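Local coordinates for Xcc1710-like domain-containing protein (Bordetella parapertussis 12822, PDB 3CPK) that is of unknown function and belongs to the DUF498/DUF598 family, with an Xcc1710-like domain, at residues Ala10-Ile22 with Thr123-Ala135. Numbering follows the deposited sequence.
Sequences ALNTVTAYGDGYI and TQAAARTYNILMA
The Y130 ring meets N12 edge-on: N12 O lies in the ring plane at its rim. M134 CB sits over one face of this ring, offset toward the rim. The Y17 ring, poorly ordered, has R128 N at its edge, and its CD2 lies 3.8 Å from A127 CB. The R128 guanidinium has Q124 O over the centre of one face.

Y130 OH donates to N12 O at 2.6 Å, tilted 29° from the carbonyl plane. CG of Y130 stands anti to the backbone N (chi1 162°), which carries the hydroxyl from the helix across to the 10-22 segment. F35 packs edge-to-face with the same ring, and the N12 amide turns elsewhere, to G39 O and A36 O.

V14 CG1 lies 3.7 Å from A127 CB, and the N131 side chain crosses V14 at about a right angle. I22 CD1 reaches T123 CG2 at 3.5 Å. The M134 bend at chi2 brings SE to 4.2 Å from L11 CB; that at chi3 places CE near T13 OG1 and N12 O.

Edge strand 14-18 of a three-stranded antiparallel sheet, with the loop before it, packs nearly antiparallel (156°) along helix 123-135. Through A126, T129, Y130 and L133 the helix also packs on strands 91-95 and 140-144, so it joins this edge strand to the mixed sheet of the DUF498/DUF598 domain.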
loop_
_atom_site.group_PDB
_atom_site.type_symbol
_atom_site.label_atom_id
_atom_site.label_comp_id
_atom_site.label_asym_id
_atom_site.label_seq_id
_atom_site.Cartn_x
_atom_site.Cartn_y
_atom_site.Cartn_z
ATOM N N ALA A 10 2.064 18.490 3.616
ATOM C CA ALA A 10 0.920 17.934 2.891
ATOM C C ALA A 10 1.045 16.406 2.864
ATOM O O ALA A 10 2.145 15.860 2.768
ATOM C CB ALA A 10 0.859 18.477 1.494
ATOM N N LEU A 11 -0.091 15.718 2.955
ATOM C CA LEU A 11 -0.108 14.264 2.961
ATOM C C LEU A 11 -0.456 13.625 1.620
ATOM O O LEU A 11 -1.233 14.172 0.834
ATOM C CB LEU A 11 -1.102 13.757 4.018
ATOM C CG LEU A 11 -0.831 13.826 5.532
ATOM C CD1 LEU A 11 0.596 14.282 5.843
ATOM C CD2 LEU A 11 -1.856 14.743 6.161
ATOM N N ASN A 12 0.120 12.451 1.374
ATOM C CA ASN A 12 -0.144 11.714 0.154
ATOM C C ASN A 12 -1.585 11.207 0.159
ATOM O O ASN A 12 -2.044 10.516 1.082
ATOM C CB ASN A 12 0.837 10.547 -0.006
ATOM C CG ASN A 12 2.237 11.013 -0.382
ATOM O OD1 ASN A 12 2.404 11.884 -1.242
ATOM N ND2 ASN A 12 3.249 10.425 0.252
ATOM N N THR A 13 -2.281 11.548 -0.911
ATOM C CA THR A 13 -3.671 11.219 -1.061
ATOM C C THR A 13 -4.006 10.582 -2.401
ATOM O O THR A 13 -3.605 11.087 -3.459
ATOM C CB THR A 13 -4.484 12.507 -0.879
ATOM O OG1 THR A 13 -4.183 13.058 0.411
ATOM C CG2 THR A 13 -5.974 12.242 -0.994
ATOM N N VAL A 14 -4.730 9.465 -2.343
ATOM C CA VAL A 14 -5.168 8.775 -3.541
ATOM C C VAL A 14 -6.267 9.662 -4.121
ATOM O O VAL A 14 -7.369 9.765 -3.578
ATOM C CB VAL A 14 -5.732 7.384 -3.217
ATOM C CG1 VAL A 14 -6.551 6.874 -4.392
ATOM C CG2 VAL A 14 -4.592 6.419 -2.916
ATOM N N THR A 15 -5.944 10.310 -5.230
ATOM C CA THR A 15 -6.845 11.245 -5.890
ATOM C C THR A 15 -7.984 10.640 -6.717
ATOM O O THR A 15 -9.112 11.115 -6.676
ATOM C CB THR A 15 -6.027 12.197 -6.786
ATOM O OG1 THR A 15 -5.225 13.048 -5.962
ATOM C CG2 THR A 15 -6.945 13.053 -7.627
ATOM N N ALA A 16 -7.670 9.611 -7.485
ATOM C CA ALA A 16 -8.654 8.947 -8.316
ATOM C C ALA A 16 -8.155 7.531 -8.527
ATOM O O ALA A 16 -6.997 7.223 -8.254
ATOM C CB ALA A 16 -8.802 9.668 -9.653
ATOM N N TYR A 17 -9.040 6.669 -8.999
ATOM C CA TYR A 17 -8.706 5.274 -9.246
ATOM C C TYR A 17 -9.233 5.011 -10.635
ATOM O O TYR A 17 -10.276 5.539 -11.016
ATOM C CB TYR A 17 -9.430 4.360 -8.255
ATOM C CG TYR A 17 -9.904 5.060 -6.998
ATOM C CD1 TYR A 17 -10.787 6.141 -7.069
ATOM C CD2 TYR A 17 -9.449 4.666 -5.742
ATOM C CE1 TYR A 17 -11.196 6.815 -5.926
ATOM C CE2 TYR A 17 -9.857 5.337 -4.586
ATOM C CZ TYR A 17 -10.726 6.411 -4.691
ATOM O OH TYR A 17 -11.109 7.106 -3.570
ATOM N N GLY A 18 -8.525 4.206 -11.401
ATOM C CA GLY A 18 -9.010 3.927 -12.729
ATOM C C GLY A 18 -8.679 2.530 -13.167
ATOM O O GLY A 18 -7.931 1.818 -12.504
ATOM N N ASP A 19 -9.263 2.131 -14.284
ATOM C CA ASP A 19 -9.002 0.818 -14.830
ATOM C C ASP A 19 -7.562 0.882 -15.322
ATOM O O ASP A 19 -7.272 1.499 -16.348
ATOM C CB ASP A 19 -9.950 0.530 -15.993
ATOM C CG ASP A 19 -9.785 -0.871 -16.545
ATOM O OD1 ASP A 19 -8.862 -1.589 -16.094
ATOM O OD2 ASP A 19 -10.579 -1.252 -17.434
ATOM N N GLY A 20 -6.660 0.268 -14.566
ATOM C CA GLY A 20 -5.262 0.269 -14.951
ATOM C C GLY A 20 -4.418 1.346 -14.298
ATOM O O GLY A 20 -3.244 1.497 -14.635
ATOM N N TYR A 21 -4.988 2.095 -13.359
ATOM C CA TYR A 21 -4.211 3.151 -12.720
ATOM C C TYR A 21 -4.766 3.665 -11.411
ATOM O O TYR A 21 -5.968 3.603 -11.152
ATOM C CB TYR A 21 -4.077 4.352 -13.667
ATOM C CG TYR A 21 -5.348 5.175 -13.779
ATOM C CD1 TYR A 21 -5.670 6.144 -12.823
ATOM C CD2 TYR A 21 -6.241 4.965 -14.827
ATOM C CE1 TYR A 21 -6.851 6.881 -12.909
ATOM C CE2 TYR A 21 -7.423 5.695 -14.923
ATOM C CZ TYR A 21 -7.722 6.649 -13.963
ATOM O OH TYR A 21 -8.902 7.360 -14.065
ATOM N N ILE A 22 -3.859 4.183 -10.596
ATOM C CA ILE A 22 -4.216 4.807 -9.340
ATOM C C ILE A 22 -3.670 6.213 -9.525
ATOM O O ILE A 22 -2.581 6.396 -10.066
ATOM C CB ILE A 22 -3.523 4.144 -8.135
ATOM C CG1 ILE A 22 -4.017 2.705 -7.989
ATOM C CG2 ILE A 22 -3.817 4.926 -6.863
ATOM C CD1 ILE A 22 -5.536 2.585 -7.844
ATOM N N THR A 123 -7.048 -3.657 -5.320
ATOM C CA THR A 123 -6.457 -2.331 -5.344
ATOM C C THR A 123 -7.351 -1.105 -5.164
ATOM O O THR A 123 -6.973 -0.190 -4.433
ATOM C CB THR A 123 -5.603 -2.166 -6.614
ATOM O OG1 THR A 123 -4.475 -3.041 -6.525
ATOM C CG2 THR A 123 -5.107 -0.743 -6.757
ATOM N N GLN A 124 -8.520 -1.057 -5.803
ATOM C CA GLN A 124 -9.371 0.126 -5.631
ATOM C C GLN A 124 -9.807 0.283 -4.166
ATOM O O GLN A 124 -10.009 1.395 -3.679
ATOM C CB GLN A 124 -10.608 0.076 -6.539
ATOM C CG GLN A 124 -10.369 -0.399 -7.984
ATOM C CD GLN A 124 -9.379 0.445 -8.785
ATOM O OE1 GLN A 124 -9.566 1.647 -8.977
ATOM N NE2 GLN A 124 -8.323 -0.195 -9.271
ATOM N N ALA A 125 -9.939 -0.833 -3.461
ATOM C CA ALA A 125 -10.331 -0.806 -2.053
ATOM C C ALA A 125 -9.143 -0.429 -1.171
ATOM O O ALA A 125 -9.285 0.334 -0.212
ATOM C CB ALA A 125 -10.887 -2.161 -1.634
ATOM N N ALA A 126 -7.972 -0.964 -1.494
ATOM C CA ALA A 126 -6.766 -0.646 -0.735
ATOM C C ALA A 126 -6.563 0.873 -0.734
ATOM O O ALA A 126 -6.385 1.491 0.311
ATOM C CB ALA A 126 -5.560 -1.343 -1.354
ATOM N N ALA A 127 -6.624 1.456 -1.926
ATOM C CA ALA A 127 -6.453 2.889 -2.127
ATOM C C ALA A 127 -7.447 3.695 -1.301
ATOM O O ALA A 127 -7.096 4.659 -0.621
ATOM C CB ALA A 127 -6.612 3.218 -3.614
ATOM N N ARG A 128 -8.701 3.283 -1.385
ATOM C CA ARG A 128 -9.797 3.907 -0.673
ATOM C C ARG A 128 -9.677 3.677 0.838
ATOM O O ARG A 128 -10.005 4.551 1.644
ATOM C CB ARG A 128 -11.087 3.323 -1.218
ATOM C CG ARG A 128 -12.341 3.623 -0.446
ATOM C CD ARG A 128 -13.415 2.699 -0.979
ATOM N NE ARG A 128 -13.344 2.653 -2.439
ATOM C CZ ARG A 128 -13.429 1.544 -3.171
ATOM N NH1 ARG A 128 -13.593 0.363 -2.584
ATOM N NH2 ARG A 128 -13.331 1.619 -4.494
ATOM N N THR A 129 -9.208 2.504 1.233
ATOM C CA THR A 129 -9.055 2.240 2.659
ATOM C C THR A 129 -7.876 3.051 3.206
ATOM O O THR A 129 -7.842 3.409 4.382
ATOM C CB THR A 129 -8.839 0.732 2.947
ATOM O OG1 THR A 129 -9.978 -0.012 2.502
ATOM C CG2 THR A 129 -8.680 0.499 4.418
ATOM N N TYR A 130 -6.916 3.344 2.339
ATOM C CA TYR A 130 -5.752 4.131 2.727
ATOM C C TYR A 130 -6.162 5.569 3.028
ATOM O O TYR A 130 -5.746 6.141 4.036
ATOM C CB TYR A 130 -4.705 4.146 1.608
ATOM C CG TYR A 130 -3.716 5.272 1.764
ATOM C CD1 TYR A 130 -2.571 5.122 2.538
ATOM C CD2 TYR A 130 -3.974 6.524 1.206
ATOM C CE1 TYR A 130 -1.707 6.204 2.760
ATOM C CE2 TYR A 130 -3.131 7.597 1.425
ATOM C CZ TYR A 130 -2.000 7.433 2.203
ATOM O OH TYR A 130 -1.186 8.508 2.444
ATOM N N ASN A 131 -6.952 6.159 2.133
ATOM C CA ASN A 131 -7.407 7.527 2.318
ATOM C C ASN A 131 -8.096 7.659 3.669
ATOM O O ASN A 131 -7.884 8.631 4.394
ATOM C CB ASN A 131 -8.392 7.937 1.214
ATOM C CG ASN A 131 -7.704 8.367 -0.083
ATOM O OD1 ASN A 131 -8.366 8.533 -1.111
ATOM N ND2 ASN A 131 -6.382 8.558 -0.040
ATOM N N ILE A 132 -8.917 6.670 4.006
ATOM C CA ILE A 132 -9.650 6.694 5.265
ATOM C C ILE A 132 -8.755 6.574 6.486
ATOM O O ILE A 132 -8.814 7.410 7.376
ATOM C CB ILE A 132 -10.742 5.593 5.294
ATOM C CG1 ILE A 132 -11.821 5.935 4.268
ATOM C CG2 ILE A 132 -11.371 5.497 6.686
ATOM C CD1 ILE A 132 -12.860 4.859 4.083
ATOM N N LEU A 133 -7.927 5.542 6.531
ATOM C CA LEU A 133 -7.026 5.372 7.664
ATOM C C LEU A 133 -6.136 6.599 7.814
ATOM O O LEU A 133 -5.717 6.956 8.910
ATOM C CB LEU A 133 -6.150 4.137 7.471
ATOM C CG LEU A 133 -6.866 2.792 7.454
ATOM C CD1 LEU A 133 -5.840 1.685 7.570
ATOM C CD2 LEU A 133 -7.842 2.713 8.604
HETATM N N MSE A 134 -5.859 7.239 6.688
HETATM C CA MSE A 134 -5.035 8.422 6.663
HETATM C C MSE A 134 -5.834 9.602 7.188
HETATM O O MSE A 134 -5.353 10.362 8.021
HETATM C CB MSE A 134 -4.546 8.660 5.226
HETATM C CG MSE A 134 -3.578 9.805 5.054
HETATM SE SE MSE A 134 -4.546 11.442 4.787
HETATM C CE MSE A 134 -4.958 11.223 2.882
ATOM N N ALA A 135 -7.069 9.749 6.722
ATOM C CA ALA A 135 -7.912 10.854 7.177
ATOM C C ALA A 135 -8.128 10.869 8.694
ATOM O O ALA A 135 -8.247 11.932 9.291
ATOM C CB ALA A 135 -9.251 10.822 6.459
#